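Long-range contacts in putative peptidyl-arginine deiminase (Chlorobium tepidum, PDB 1XKN), which probably hydrolyses guanidinium groups, as expected of a deiminase acting on agmatine or on arginine in peptides: residues S17-W22 with N54-D59; E27-K32 with L330-G335; V267-P272 with I310-Q315. All coordinates share one frame; numbering follows the deposited sequence.

Contact 1 of 3, residues S17-W22 with N54-D59; sequences STWLSW and NINVLD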
ATOM      1  N   SER A  17      10.033  -6.413   8.106  1.00  3.68           N
ATOM      2  CA  SER A  17      10.239  -6.752   6.697  1.00  2.88           C
ATOM      3  C   SER A  17       9.210  -6.057   5.818  1.00  3.46           C
ATOM      4  O   SER A  17       8.353  -5.317   6.301  1.00  2.72           O
ATOM      5  CB  SER A  17      10.065  -8.257   6.487  1.00  2.64           C
ATOM      6  OG  SER A  17       8.680  -8.595   6.445  1.00  4.84           O
ATOM      7  N   THR A  18       9.318  -6.305   4.516  1.00  2.95           N
ATOM      8  CA  THR A  18       8.362  -5.807   3.536  1.00  2.34           C
ATOM      9  C   THR A  18       7.999  -7.034   2.715  1.00  3.14           C
ATOM     10  O   THR A  18       8.872  -7.833   2.363  1.00  3.98           O
ATOM     11  CB  THR A  18       8.953  -4.758   2.575  1.00  1.47           C
ATOM     12  OG1 THR A  18       9.269  -3.561   3.295  1.00  4.47           O
ATOM     13  CG2 THR A  18       7.935  -4.421   1.477  1.00  3.80           C
ATOM     14  N   TRP A  19       6.712  -7.190   2.435  1.00  2.03           N
ATOM     15  CA  TRP A  19       6.236  -8.316   1.646  1.00  3.13           C
ATOM     16  C   TRP A  19       5.921  -7.935   0.210  1.00  3.23           C
ATOM     17  O   TRP A  19       5.474  -6.823  -0.071  1.00  4.05           O
ATOM     18  CB  TRP A  19       4.983  -8.924   2.272  1.00  2.29           C
ATOM     19  CG  TRP A  19       5.282  -9.774   3.454  1.00  2.74           C
ATOM     20  CD1 TRP A  19       5.545  -9.352   4.722  1.00  5.07           C
ATOM     21  CD2 TRP A  19       5.422 -11.200   3.465  1.00  4.14           C
ATOM     22  NE1 TRP A  19       5.846 -10.428   5.526  1.00  5.94           N
ATOM     23  CE2 TRP A  19       5.778 -11.574   4.777  1.00  4.32           C
ATOM     24  CE3 TRP A  19       5.288 -12.197   2.489  1.00  4.42           C
ATOM     25  CZ2 TRP A  19       6.000 -12.904   5.143  1.00  4.05           C
ATOM     26  CZ3 TRP A  19       5.509 -13.523   2.853  1.00  5.04           C
ATOM     27  CH2 TRP A  19       5.863 -13.861   4.171  1.00  4.38           C
ATOM     28  N   LEU A  20       6.154  -8.887  -0.689  1.00  4.58           N
ATOM     29  CA  LEU A  20       5.899  -8.729  -2.112  1.00  4.69           C
ATOM     30  C   LEU A  20       5.339 -10.040  -2.643  1.00  6.63           C
ATOM     31  O   LEU A  20       5.596 -11.105  -2.079  1.00  8.24           O
ATOM     32  CB  LEU A  20       7.196  -8.436  -2.869  1.00  6.00           C
ATOM     33  CG  LEU A  20       8.026  -7.209  -2.500  1.00  7.23           C
ATOM     34  CD1 LEU A  20       9.323  -7.229  -3.300  1.00  8.37           C
ATOM     35  CD2 LEU A  20       7.232  -5.948  -2.793  1.00  7.18           C
ATOM     36  N   SER A  21       4.575  -9.953  -3.725  1.00  5.25           N
ATOM     37  CA  SER A  21       4.019 -11.127  -4.388  1.00  6.86           C
ATOM     38  C   SER A  21       4.580 -11.030  -5.802  1.00  8.28           C
ATOM     39  O   SER A  21       4.122 -10.214  -6.601  1.00  8.67           O
ATOM     40  CB  SER A  21       2.486 -11.083  -4.411  1.00  6.77           C
ATOM     41  OG  SER A  21       1.935 -11.309  -3.124  1.00  8.58           O
ATOM     42  N   TRP A  22       5.591 -11.846  -6.093  1.00  6.19           N
ATOM     43  CA  TRP A  22       6.242 -11.837  -7.400  1.00  6.19           C
ATOM     44  C   TRP A  22       5.224 -11.931  -8.533  1.00  6.20           C
ATOM     45  O   TRP A  22       4.302 -12.745  -8.484  1.00  6.70           O
ATOM     46  CB  TRP A  22       7.253 -12.981  -7.491  1.00  6.13           C
ATOM     47  CG  TRP A  22       8.296 -12.747  -8.539  1.00  6.15           C
ATOM     48  CD1 TRP A  22       8.338 -13.285  -9.795  1.00  7.10           C
ATOM     49  CD2 TRP A  22       9.407 -11.847  -8.450  1.00  6.62           C
ATOM     50  NE1 TRP A  22       9.403 -12.773 -10.492  1.00  7.39           N
ATOM     51  CE2 TRP A  22      10.077 -11.888  -9.690  1.00  7.51           C
ATOM     52  CE3 TRP A  22       9.898 -11.007  -7.439  1.00  6.76           C
ATOM     53  CZ2 TRP A  22      11.219 -11.116  -9.953  1.00  7.39           C
ATOM     54  CZ3 TRP A  22      11.033 -10.240  -7.699  1.00  6.56           C
ATOM     55  CH2 TRP A  22      11.679 -10.302  -8.948  1.00  9.45           C
ATOM     56  N   ASN A  54      10.337 -10.320   2.090  1.00  4.93           N
ATOM     57  CA  ASN A  54       9.669 -11.611   1.987  1.00  4.76           C
ATOM     58  C   ASN A  54       8.905 -11.626   0.673  1.00  5.70           C
ATOM     59  O   ASN A  54       8.028 -10.792   0.453  1.00  4.84           O
ATOM     60  CB  ASN A  54       8.708 -11.803   3.165  1.00  3.97           C
ATOM     61  CG  ASN A  54       9.435 -11.991   4.484  1.00  3.38           C
ATOM     62  OD1 ASN A  54       9.269 -11.208   5.422  1.00  6.09           O
ATOM     63  ND2 ASN A  54      10.244 -13.035   4.560  1.00  2.76           N
ATOM     64  N   ILE A  55       9.239 -12.576  -0.197  1.00  4.33           N
ATOM     65  CA  ILE A  55       8.604 -12.657  -1.508  1.00  4.50           C
ATOM     66  C   ILE A  55       7.807 -13.935  -1.730  1.00  4.37           C
ATOM     67  O   ILE A  55       8.316 -15.038  -1.529  1.00  7.16           O
ATOM     68  CB  ILE A  55       9.662 -12.546  -2.629  1.00  4.12           C
ATOM     69  CG1 ILE A  55      10.470 -11.256  -2.444  1.00  4.46           C
ATOM     70  CG2 ILE A  55       8.983 -12.580  -3.997  1.00  4.06           C
ATOM     71  CD1 ILE A  55      11.525 -11.026  -3.503  1.00  4.70           C
ATOM     72  N   ASN A  56       6.556 -13.779  -2.156  1.00  5.47           N
ATOM     73  CA  ASN A  56       5.700 -14.924  -2.428  1.00  4.95           C
ATOM     74  C   ASN A  56       5.895 -15.377  -3.869  1.00  5.24           C
ATOM     75  O   ASN A  56       5.810 -14.573  -4.800  1.00  5.23           O
ATOM     76  CB  ASN A  56       4.222 -14.574  -2.223  1.00  3.77           C
ATOM     77  CG  ASN A  56       3.900 -14.186  -0.803  1.00  7.31           C
ATOM     78  OD1 ASN A  56       4.322 -14.846   0.143  1.00  7.10           O
ATOM     79  ND2 ASN A  56       3.123 -13.121  -0.646  1.00  9.46           N
ATOM     80  N   VAL A  57       6.166 -16.665  -4.042  1.00  3.50           N
ATOM     81  CA  VAL A  57       6.344 -17.248  -5.365  1.00  3.39           C
ATOM     82  C   VAL A  57       5.527 -18.535  -5.423  1.00  4.21           C
ATOM     83  O   VAL A  57       5.233 -19.137  -4.390  1.00  4.70           O
ATOM     84  CB  VAL A  57       7.826 -17.564  -5.662  1.00  4.01           C
ATOM     85  CG1 VAL A  57       8.618 -16.269  -5.789  1.00  3.55           C
ATOM     86  CG2 VAL A  57       8.407 -18.430  -4.554  1.00  6.17           C
ATOM     87  N   LEU A  58       5.166 -18.954  -6.630  1.00  5.08           N
ATOM     88  CA  LEU A  58       4.353 -20.155  -6.819  1.00  5.88           C
ATOM     89  C   LEU A  58       5.134 -21.460  -6.786  1.00  5.74           C
ATOM     90  O   LEU A  58       4.611 -22.492  -6.368  1.00  6.19           O
ATOM     91  CB  LEU A  58       3.617 -20.074  -8.159  1.00  7.82           C
ATOM     92  CG  LEU A  58       2.582 -18.965  -8.348  1.00 12.47           C
ATOM     93  CD1 LEU A  58       2.128 -18.928  -9.802  1.00 12.00           C
ATOM     94  CD2 LEU A  58       1.411 -19.216  -7.427  1.00 15.77           C
ATOM     95  N   ASP A  59       6.384 -21.414  -7.227  1.00  5.42           N
ATOM     96  CA  ASP A  59       7.197 -22.613  -7.286  1.00  5.73           C
ATOM     97  C   ASP A  59       8.684 -22.290  -7.344  1.00  6.66           C
ATOM     98  O   ASP A  59       9.076 -21.125  -7.384  1.00  5.09           O
ATOM     99  CB  ASP A  59       6.785 -23.431  -8.512  1.00  6.35           C
ATOM    100  CG  ASP A  59       6.611 -22.570  -9.754  1.00  8.69           C
ATOM    101  OD1 ASP A  59       7.562 -21.851 -10.121  1.00  8.75           O
ATOM    102  OD2 ASP A  59       5.520 -22.606 -10.361  1.00 11.94           O
TER
HETATM  103  O   HOH W   1       3.574 -14.514  -6.575  1.00  7.19           O
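Trp19, Leu20 and Ser21 pair with Asn54, Ile55 and Asn56 as neighbouring parallel strands, the two beta arms of a beta-alpha-beta unit whose connection runs through helix 36-50. Four backbone bonds zip the strands together: Asn54 N to Thr18 O, Leu20 N to Asn54 O, Asn56 N to Leu20 O at 2.8 Å, and finally Trp22 N to Asn56 O at 3.0 Å. At Trp22 the strand has ended, and one water donates to both Trp22 O and Asn56 O.

On the face carrying Trp19 and Ser21, the chemistry is largely polar. The Ser17 hydroxyl bonds to Glu344 OE2, but Asn54 OD1 is also within reach, 2.9 Å from Ser17 OG, and the proton's choice stays open. Asn54 CB lies over the six-membered ring of Trp19 as a CH-pi contact, and the same indole meets the ring of His86 on strand 83-87. Farther along, Asn56 donates an N-H of ND2 to Ser21 OG in a long but very straight bond (3.3 Å, 174°), with the oxygen lying in the amide plane. Ser21 OG also bonds to His98 NE2.

The other face is oily. Leu20 CD1 approaches Ile55 CG1 at 4.3 Å, while Leu43 and Leu47 of helix 36-50 cover Leu20. Trp22 has CG anti to its backbone N (chi1 -158°); its CE3 touches Ile55 CG2 at 3.9 Å, and helix 60-73 covers the indole through Met62, Ala66 and Leu69. Back on the polar face, Asn56 OD1 is buried with no hydrogen-bond partner, facing the Trp19 ring edge in plane, 3.2 Å from CZ3.

Contact 2 of 3, residues E27-K32 with L330-G335; sequences ESWPGK and LIWGLG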
ATOM      1  N   GLU A  27      -2.195 -11.375 -17.609  1.00 13.94           N
ATOM      2  CA  GLU A  27      -3.421 -10.600 -17.778  1.00 15.35           C
ATOM      3  C   GLU A  27      -3.404  -9.253 -17.066  1.00 13.71           C
ATOM      4  O   GLU A  27      -4.203  -8.368 -17.378  1.00 13.73           O
ATOM      5  CB  GLU A  27      -4.622 -11.402 -17.272  1.00 17.59           C
ATOM      6  CG  GLU A  27      -5.408 -12.115 -18.353  1.00 22.99           C
ATOM      7  CD  GLU A  27      -6.150 -11.154 -19.261  1.00 25.19           C
ATOM      8  OE1 GLU A  27      -6.877 -11.630 -20.162  1.00 28.11           O
ATOM      9  OE2 GLU A  27      -6.014  -9.921 -19.081  1.00 27.48           O
ATOM     10  N   SER A  28      -2.512  -9.102 -16.094  1.00 12.32           N
ATOM     11  CA  SER A  28      -2.419  -7.853 -15.350  1.00 10.51           C
ATOM     12  C   SER A  28      -1.741  -6.778 -16.188  1.00  7.85           C
ATOM     13  O   SER A  28      -2.029  -5.591 -16.045  1.00  7.32           O
ATOM     14  CB  SER A  28      -1.637  -8.065 -14.052  1.00 11.70           C
ATOM     15  OG  SER A  28      -2.332  -8.923 -13.167  1.00 15.75           O
ATOM     16  N   TRP A  29      -0.838  -7.207 -17.061  1.00  7.25           N
ATOM     17  CA  TRP A  29      -0.103  -6.300 -17.941  1.00  6.02           C
ATOM     18  C   TRP A  29      -0.259  -6.840 -19.364  1.00  7.30           C
ATOM     19  O   TRP A  29       0.726  -7.177 -20.019  1.00  5.72           O
ATOM     20  CB  TRP A  29       1.375  -6.290 -17.543  1.00  6.22           C
ATOM     21  CG  TRP A  29       1.636  -5.748 -16.162  1.00  5.42           C
ATOM     22  CD1 TRP A  29       1.806  -4.439 -15.815  1.00  5.09           C
ATOM     23  CD2 TRP A  29       1.751  -6.503 -14.943  1.00  5.98           C
ATOM     24  NE1 TRP A  29       2.022  -4.330 -14.459  1.00  5.50           N
ATOM     25  CE2 TRP A  29       1.989  -5.581 -13.901  1.00  5.22           C
ATOM     26  CE3 TRP A  29       1.674  -7.869 -14.632  1.00  7.01           C
ATOM     27  CZ2 TRP A  29       2.153  -5.975 -12.569  1.00  5.77           C
ATOM     28  CZ3 TRP A  29       1.838  -8.265 -13.305  1.00  7.44           C
ATOM     29  CH2 TRP A  29       2.072  -7.316 -12.290  1.00  7.07           C
ATOM     30  N   PRO A  30      -1.504  -6.892 -19.870  1.00  7.08           N
ATOM     31  CA  PRO A  30      -1.785  -7.408 -21.214  1.00  6.71           C
ATOM     32  C   PRO A  30      -0.952  -6.836 -22.354  1.00  6.78           C
ATOM     33  O   PRO A  30      -1.023  -5.649 -22.660  1.00  7.99           O
ATOM     34  CB  PRO A  30      -3.279  -7.137 -21.382  1.00  7.08           C
ATOM     35  CG  PRO A  30      -3.486  -5.896 -20.579  1.00  7.47           C
ATOM     36  CD  PRO A  30      -2.677  -6.182 -19.330  1.00  6.62           C
ATOM     37  N   GLY A  31      -0.154  -7.700 -22.975  1.00  7.56           N
ATOM     38  CA  GLY A  31       0.668  -7.282 -24.096  1.00  6.96           C
ATOM     39  C   GLY A  31       1.986  -6.616 -23.761  1.00  7.58           C
ATOM     40  O   GLY A  31       2.719  -6.207 -24.662  1.00  7.90           O
ATOM     41  N   LYS A  32       2.302  -6.495 -22.477  1.00  7.54           N
ATOM     42  CA  LYS A  32       3.557  -5.871 -22.083  1.00  8.40           C
ATOM     43  C   LYS A  32       3.989  -6.333 -20.696  1.00  7.82           C
ATOM     44  O   LYS A  32       4.191  -5.526 -19.791  1.00  8.63           O
ATOM     45  CB  LYS A  32       3.419  -4.346 -22.113  1.00  8.79           C
ATOM     46  CG  LYS A  32       4.755  -3.614 -22.103  1.00 11.42           C
ATOM     47  CD  LYS A  32       4.593  -2.126 -22.393  1.00 14.62           C
ATOM     48  CE  LYS A  32       3.791  -1.423 -21.307  1.00 18.50           C
ATOM     49  NZ  LYS A  32       3.697   0.037 -21.554  1.00 22.89           N
ATOM     50  N   LEU A 330       5.259  -0.653 -15.080  1.00  4.99           N
ATOM     51  CA  LEU A 330       4.517  -1.266 -13.988  1.00  4.95           C
ATOM     52  C   LEU A 330       3.086  -0.744 -13.926  1.00  5.15           C
ATOM     53  O   LEU A 330       2.146  -1.516 -13.729  1.00  4.25           O
ATOM     54  CB  LEU A 330       5.214  -1.003 -12.651  1.00  4.69           C
ATOM     55  CG  LEU A 330       4.529  -1.613 -11.423  1.00  3.54           C
ATOM     56  CD1 LEU A 330       4.490  -3.129 -11.556  1.00  4.30           C
ATOM     57  CD2 LEU A 330       5.282  -1.207 -10.157  1.00  4.45           C
ATOM     58  N   ILE A 331       2.925   0.564 -14.113  1.00  5.28           N
ATOM     59  CA  ILE A 331       1.616   1.209 -14.040  1.00  5.09           C
ATOM     60  C   ILE A 331       0.560   0.682 -15.019  1.00  4.85           C
ATOM     61  O   ILE A 331      -0.632   0.952 -14.858  1.00  5.80           O
ATOM     62  CB  ILE A 331       1.762   2.755 -14.181  1.00  3.51           C
ATOM     63  CG1 ILE A 331       0.500   3.451 -13.667  1.00  4.51           C
ATOM     64  CG2 ILE A 331       2.023   3.137 -15.624  1.00  5.31           C
ATOM     65  CD1 ILE A 331       0.176   3.141 -12.212  1.00  5.07           C
ATOM     66  N   TRP A 332       0.992  -0.067 -16.030  1.00  5.09           N
ATOM     67  CA  TRP A 332       0.060  -0.649 -16.994  1.00  4.98           C
ATOM     68  C   TRP A 332      -0.773  -1.686 -16.236  1.00  4.64           C
ATOM     69  O   TRP A 332      -1.847  -2.087 -16.683  1.00  4.60           O
ATOM     70  CB  TRP A 332       0.835  -1.304 -18.147  1.00  4.48           C
ATOM     71  CG  TRP A 332      -0.004  -2.006 -19.194  1.00  6.35           C
ATOM     72  CD1 TRP A 332       0.264  -3.215 -19.772  1.00  6.18           C
ATOM     73  CD2 TRP A 332      -1.220  -1.535 -19.801  1.00  6.21           C
ATOM     74  NE1 TRP A 332      -0.706  -3.529 -20.697  1.00  5.29           N
ATOM     75  CE2 TRP A 332      -1.628  -2.517 -20.736  1.00  5.72           C
ATOM     76  CE3 TRP A 332      -2.001  -0.384 -19.649  1.00  5.65           C
ATOM     77  CZ2 TRP A 332      -2.784  -2.382 -21.511  1.00  4.93           C
ATOM     78  CZ3 TRP A 332      -3.154  -0.247 -20.422  1.00  6.64           C
ATOM     79  CH2 TRP A 332      -3.533  -1.244 -21.343  1.00  4.73           C
ATOM     80  N   GLY A 333      -0.265  -2.105 -15.077  1.00  4.25           N
ATOM     81  CA  GLY A 333      -0.971  -3.064 -14.242  1.00  6.84           C
ATOM     82  C   GLY A 333      -2.029  -2.354 -13.411  1.00  4.66           C
ATOM     83  O   GLY A 333      -2.806  -2.991 -12.693  1.00  7.60           O
ATOM     84  N   LEU A 334      -2.036  -1.024 -13.511  1.00  5.98           N
ATOM     85  CA  LEU A 334      -2.984  -0.148 -12.825  1.00  4.81           C
ATOM     86  C   LEU A 334      -2.692   0.069 -11.338  1.00  4.99           C
ATOM     87  O   LEU A 334      -3.575   0.440 -10.559  1.00  6.05           O
ATOM     88  CB  LEU A 334      -4.418  -0.659 -13.028  1.00  4.42           C
ATOM     89  CG  LEU A 334      -4.770  -0.997 -14.484  1.00  5.63           C
ATOM     90  CD1 LEU A 334      -6.205  -1.497 -14.552  1.00  4.91           C
ATOM     91  CD2 LEU A 334      -4.594   0.230 -15.376  1.00  5.25           C
ATOM     92  N   GLY A 335      -1.436  -0.154 -10.965  1.00  3.76           N
ATOM     93  CA  GLY A 335      -0.986   0.029  -9.595  1.00  4.25           C
ATOM     94  C   GLY A 335       0.522   0.205  -9.638  1.00  3.71           C
ATOM     95  O   GLY A 335       1.151  -0.186 -10.624  1.00  4.83           O
TER
HETATM   96  O   HOH W   2      -4.200  -5.112 -13.622  1.00 15.96           O
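Trp29 holds CG beside its own backbone N (chi1 -64°), whereas Trp332 holds CG anti to the backbone N (chi1 177°); from these starts each indole reaches across to the other loop and gives its N-H to a backbone carbonyl. Trp29 NE1 donates to Leu330 O at 2.9 Å, with the oxygen close to the ring plane. That same oxygen takes Gly333 N from within the 3-10 segment 330-333, and both donors come in on one face of its carbonyl plane. In return, Trp332 NE1 donates to Pro30 O at 2.9 Å in a fairly straight bond (164°), although here the donor sits well above the carbonyl plane.

Carbon contacts fill in around the two bonds. Pro30 CG meets Trp332 CZ2 at 3.7 Å, and the Leu330 side chain lies beside that of Trp29, pointing the same way, CD1 3.8 Å from CZ2. Gly333 N sits 3.2 Å from Trp29 CD1, where a CB would run into NE1, and the Gly333 CA-H points to Ser28 O. A water joins Ser28 O to Gly333 O. Outside the pair, Tyr277 meets Trp332 edge-to-face and makes a cation-pi contact with Lys32.

The result is a type II turn, Trp29 to Lys32, docked on a 3-10 segment by reciprocal indole-to-carbonyl bonds between two connecting loops of what is, judging by the family, a pentein-type deiminase fold.

Contact 3 of 3, residues V267-P272 with I310-Q315; sequences VKLPMP and IDILQQ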
ATOM      1  N   VAL A 267       0.304  18.918   2.894  1.00  6.86           N
ATOM      2  CA  VAL A 267       1.431  19.142   1.992  1.00  6.81           C
ATOM      3  C   VAL A 267       1.010  18.739   0.585  1.00  6.99           C
ATOM      4  O   VAL A 267       0.540  17.623   0.371  1.00  6.21           O
ATOM      5  CB  VAL A 267       2.656  18.300   2.419  1.00  7.19           C
ATOM      6  CG1 VAL A 267       3.777  18.446   1.402  1.00  8.23           C
ATOM      7  CG2 VAL A 267       3.130  18.743   3.794  1.00  8.61           C
ATOM      8  N   LYS A 268       1.170  19.647  -0.371  1.00  5.20           N
ATOM      9  CA  LYS A 268       0.797  19.357  -1.749  1.00  4.64           C
ATOM     10  C   LYS A 268       1.875  18.575  -2.486  1.00  4.92           C
ATOM     11  O   LYS A 268       3.071  18.826  -2.323  1.00  7.28           O
ATOM     12  CB  LYS A 268       0.523  20.650  -2.525  1.00  5.10           C
ATOM     13  CG  LYS A 268      -0.670  21.453  -2.042  1.00  7.55           C
ATOM     14  CD  LYS A 268      -0.962  22.597  -3.005  1.00 10.89           C
ATOM     15  CE  LYS A 268      -2.129  23.445  -2.531  1.00 16.35           C
ATOM     16  NZ  LYS A 268      -1.795  24.182  -1.279  1.00 20.17           N
ATOM     17  N   LEU A 269       1.436  17.615  -3.291  1.00  4.13           N
ATOM     18  CA  LEU A 269       2.332  16.811  -4.107  1.00  6.34           C
ATOM     19  C   LEU A 269       1.873  16.987  -5.543  1.00  5.80           C
ATOM     20  O   LEU A 269       0.684  17.159  -5.804  1.00  7.52           O
ATOM     21  CB  LEU A 269       2.243  15.326  -3.727  1.00  7.08           C
ATOM     22  CG  LEU A 269       3.270  14.806  -2.714  1.00 11.76           C
ATOM     23  CD1 LEU A 269       2.955  13.365  -2.351  1.00 14.55           C
ATOM     24  CD2 LEU A 269       4.669  14.913  -3.306  1.00 10.82           C
ATOM     25  N   PRO A 270       2.810  16.981  -6.497  1.00  5.97           N
ATOM     26  CA  PRO A 270       2.375  17.138  -7.883  1.00  5.66           C
ATOM     27  C   PRO A 270       1.788  15.821  -8.373  1.00  5.86           C
ATOM     28  O   PRO A 270       1.878  14.802  -7.686  1.00  4.89           O
ATOM     29  CB  PRO A 270       3.672  17.500  -8.609  1.00  8.27           C
ATOM     30  CG  PRO A 270       4.707  16.755  -7.822  1.00  9.66           C
ATOM     31  CD  PRO A 270       4.278  16.976  -6.392  1.00  6.55           C
HETATM   32  N   MSE A 271       1.154  15.859  -9.539  1.00  5.57           N
HETATM   33  CA  MSE A 271       0.614  14.656 -10.157  1.00  4.14           C
HETATM   34  C   MSE A 271       1.552  14.432 -11.329  1.00  5.17           C
HETATM   35  O   MSE A 271       2.103  15.383 -11.874  1.00  6.56           O
HETATM   36  CB  MSE A 271      -0.799  14.884 -10.698  1.00  6.60           C
HETATM   37  CG  MSE A 271      -1.921  14.665  -9.697  1.00  6.72           C
HETATM   38 SE   MSE A 271      -2.108  12.828  -9.128  1.00 11.43          SE
HETATM   39  CE  MSE A 271      -2.868  12.138 -10.783  1.00  9.85           C
ATOM     40  N   PRO A 272       1.774  13.173 -11.715  1.00  4.55           N
ATOM     41  CA  PRO A 272       2.667  12.918 -12.849  1.00  5.37           C
ATOM     42  C   PRO A 272       2.025  13.487 -14.109  1.00  6.15           C
ATOM     43  O   PRO A 272       0.807  13.665 -14.153  1.00  6.37           O
ATOM     44  CB  PRO A 272       2.727  11.395 -12.902  1.00  6.75           C
ATOM     45  CG  PRO A 272       2.516  10.991 -11.479  1.00  7.25           C
ATOM     46  CD  PRO A 272       1.418  11.923 -11.026  1.00  6.20           C
ATOM     47  N   ILE A 310       9.905  13.764  -5.604  1.00  4.61           N
ATOM     48  CA  ILE A 310      10.955  13.197  -4.767  1.00  4.65           C
ATOM     49  C   ILE A 310      11.457  14.216  -3.738  1.00  4.34           C
ATOM     50  O   ILE A 310      11.614  13.884  -2.563  1.00  4.22           O
ATOM     51  CB  ILE A 310      12.134  12.696  -5.630  1.00  5.19           C
ATOM     52  CG1 ILE A 310      11.686  11.460  -6.417  1.00  7.82           C
ATOM     53  CG2 ILE A 310      13.337  12.364  -4.748  1.00  6.36           C
ATOM     54  CD1 ILE A 310      12.701  10.961  -7.413  1.00  9.48           C
ATOM     55  N   ASP A 311      11.699  15.451  -4.171  1.00  4.88           N
ATOM     56  CA  ASP A 311      12.183  16.478  -3.255  1.00  5.51           C
ATOM     57  C   ASP A 311      11.181  16.765  -2.143  1.00  4.48           C
ATOM     58  O   ASP A 311      11.564  16.942  -0.986  1.00  4.64           O
ATOM     59  CB  ASP A 311      12.508  17.772  -4.011  1.00  6.37           C
ATOM     60  CG  ASP A 311      13.730  17.639  -4.905  1.00  8.89           C
ATOM     61  OD1 ASP A 311      14.393  16.583  -4.850  1.00 10.11           O
ATOM     62  OD2 ASP A 311      14.031  18.592  -5.663  1.00 10.71           O
ATOM     63  N   ILE A 312       9.901  16.821  -2.492  1.00  3.50           N
ATOM     64  CA  ILE A 312       8.868  17.077  -1.498  1.00  4.45           C
ATOM     65  C   ILE A 312       8.823  15.933  -0.488  1.00  4.32           C
ATOM     66  O   ILE A 312       8.770  16.167   0.718  1.00  4.10           O
ATOM     67  CB  ILE A 312       7.490  17.250  -2.166  1.00  4.39           C
ATOM     68  CG1 ILE A 312       7.486  18.556  -2.971  1.00  7.87           C
ATOM     69  CG2 ILE A 312       6.383  17.268  -1.116  1.00  6.58           C
ATOM     70  CD1 ILE A 312       6.259  18.766  -3.819  1.00  8.41           C
ATOM     71  N   LEU A 313       8.866  14.698  -0.973  1.00  4.39           N
ATOM     72  CA  LEU A 313       8.841  13.557  -0.068  1.00  3.65           C
ATOM     73  C   LEU A 313      10.126  13.482   0.761  1.00  4.10           C
ATOM     74  O   LEU A 313      10.114  13.007   1.897  1.00  3.45           O
ATOM     75  CB  LEU A 313       8.604  12.260  -0.850  1.00  4.02           C
ATOM     76  CG  LEU A 313       7.158  12.157  -1.361  1.00  5.05           C
ATOM     77  CD1 LEU A 313       7.004  10.996  -2.335  1.00  5.38           C
ATOM     78  CD2 LEU A 313       6.221  11.986  -0.171  1.00  7.27           C
ATOM     79  N   GLN A 314      11.234  13.963   0.203  1.00  3.43           N
ATOM     80  CA  GLN A 314      12.491  13.952   0.941  1.00  3.47           C
ATOM     81  C   GLN A 314      12.367  14.919   2.120  1.00  5.17           C
ATOM     82  O   GLN A 314      12.953  14.703   3.184  1.00  5.73           O
ATOM     83  CB  GLN A 314      13.658  14.358   0.034  1.00  3.11           C
ATOM     84  CG  GLN A 314      15.004  14.337   0.742  1.00  4.15           C
ATOM     85  CD  GLN A 314      15.378  12.959   1.252  1.00  5.22           C
ATOM     86  OE1 GLN A 314      15.912  12.128   0.511  1.00  7.08           O
ATOM     87  NE2 GLN A 314      15.083  12.702   2.522  1.00  5.37           N
ATOM     88  N   GLN A 315      11.599  15.988   1.920  1.00  5.34           N
ATOM     89  CA  GLN A 315      11.364  16.978   2.972  1.00  5.71           C
ATOM     90  C   GLN A 315      10.503  16.351   4.072  1.00  6.06           C
ATOM     91  O   GLN A 315      10.710  16.610   5.260  1.00  8.42           O
ATOM     92  CB  GLN A 315      10.659  18.203   2.385  1.00  6.03           C
ATOM     93  CG  GLN A 315      11.533  19.019   1.440  1.00  6.26           C
ATOM     94  CD  GLN A 315      10.727  19.868   0.471  1.00  3.97           C
ATOM     95  OE1 GLN A 315       9.546  20.140   0.695  1.00  6.40           O
ATOM     96  NE2 GLN A 315      11.367  20.300  -0.610  1.00  5.88           N
TER
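Ile312 carries the contact; its touching atoms are all carbons, and apart from Lys268 O so are their partners. Its CG2 branch, anti to the backbone N, touches Leu269 CD2 at 3.6 Å and Val267 CG1 at 3.8 Å; in both pairs the side chains slide past each other in opposite directions. On the longer branch, Ile312 CD1 meets Pro270 CD tip to tip at 3.7 Å. Ile312 CD1 also rests 3.5 Å from the backbone oxygen Lys268 O. One residue on, Leu313 crosses Leu269 at about a right angle, with CD2 4.2 Å from Leu269 CD1. No hydrogen bond joins the two segments.

What sets the pieces in place lies farther out. Backbone bonds to Val230, Ile232 and Val234 hold Val267 and Leu269 beside strand 229-233, while Lys268 turns the other way and bonds to Tyr250 through NZ. On the helix, Gln314 uses both ends of its amide, OE1 to Val322 N and NE2 to Arg320 O, which ties helix 305-316 to the start of strand 321-326.

The axes of strand 267-269 and helix 310-315 run roughly antiparallel (153°), 9.1 Å apart at their closest. A helix connecting strands 295-300 and 321-326 thus lies against the outermost strand of the three-stranded sheet 222-226, 229-233, 265-269: helix-on-strand packing within what the family suggests is a pentein-type alpha/beta fold.

Contacts 1 and 2 are both buried but differ in kind: contact 1 is sheet, gripped by regular backbone bonds between adjacent strands, while contact 2 joins irregular loops with indole donors. They are related through strand 15-21, which supplies one side of contact 1 and then runs on into the loop of contact 2; helix 36-50 packs on both. Their centres lie about 18 Å apart. Contact 3 is only partly buried, sits across the chain's centre from contact 1 (about 29 Å between centres), and relies on aliphatic packing alone. In sequence it nests inside the long loop that contact 2 closes, whereas the segments of contacts 1 and 2 alternate.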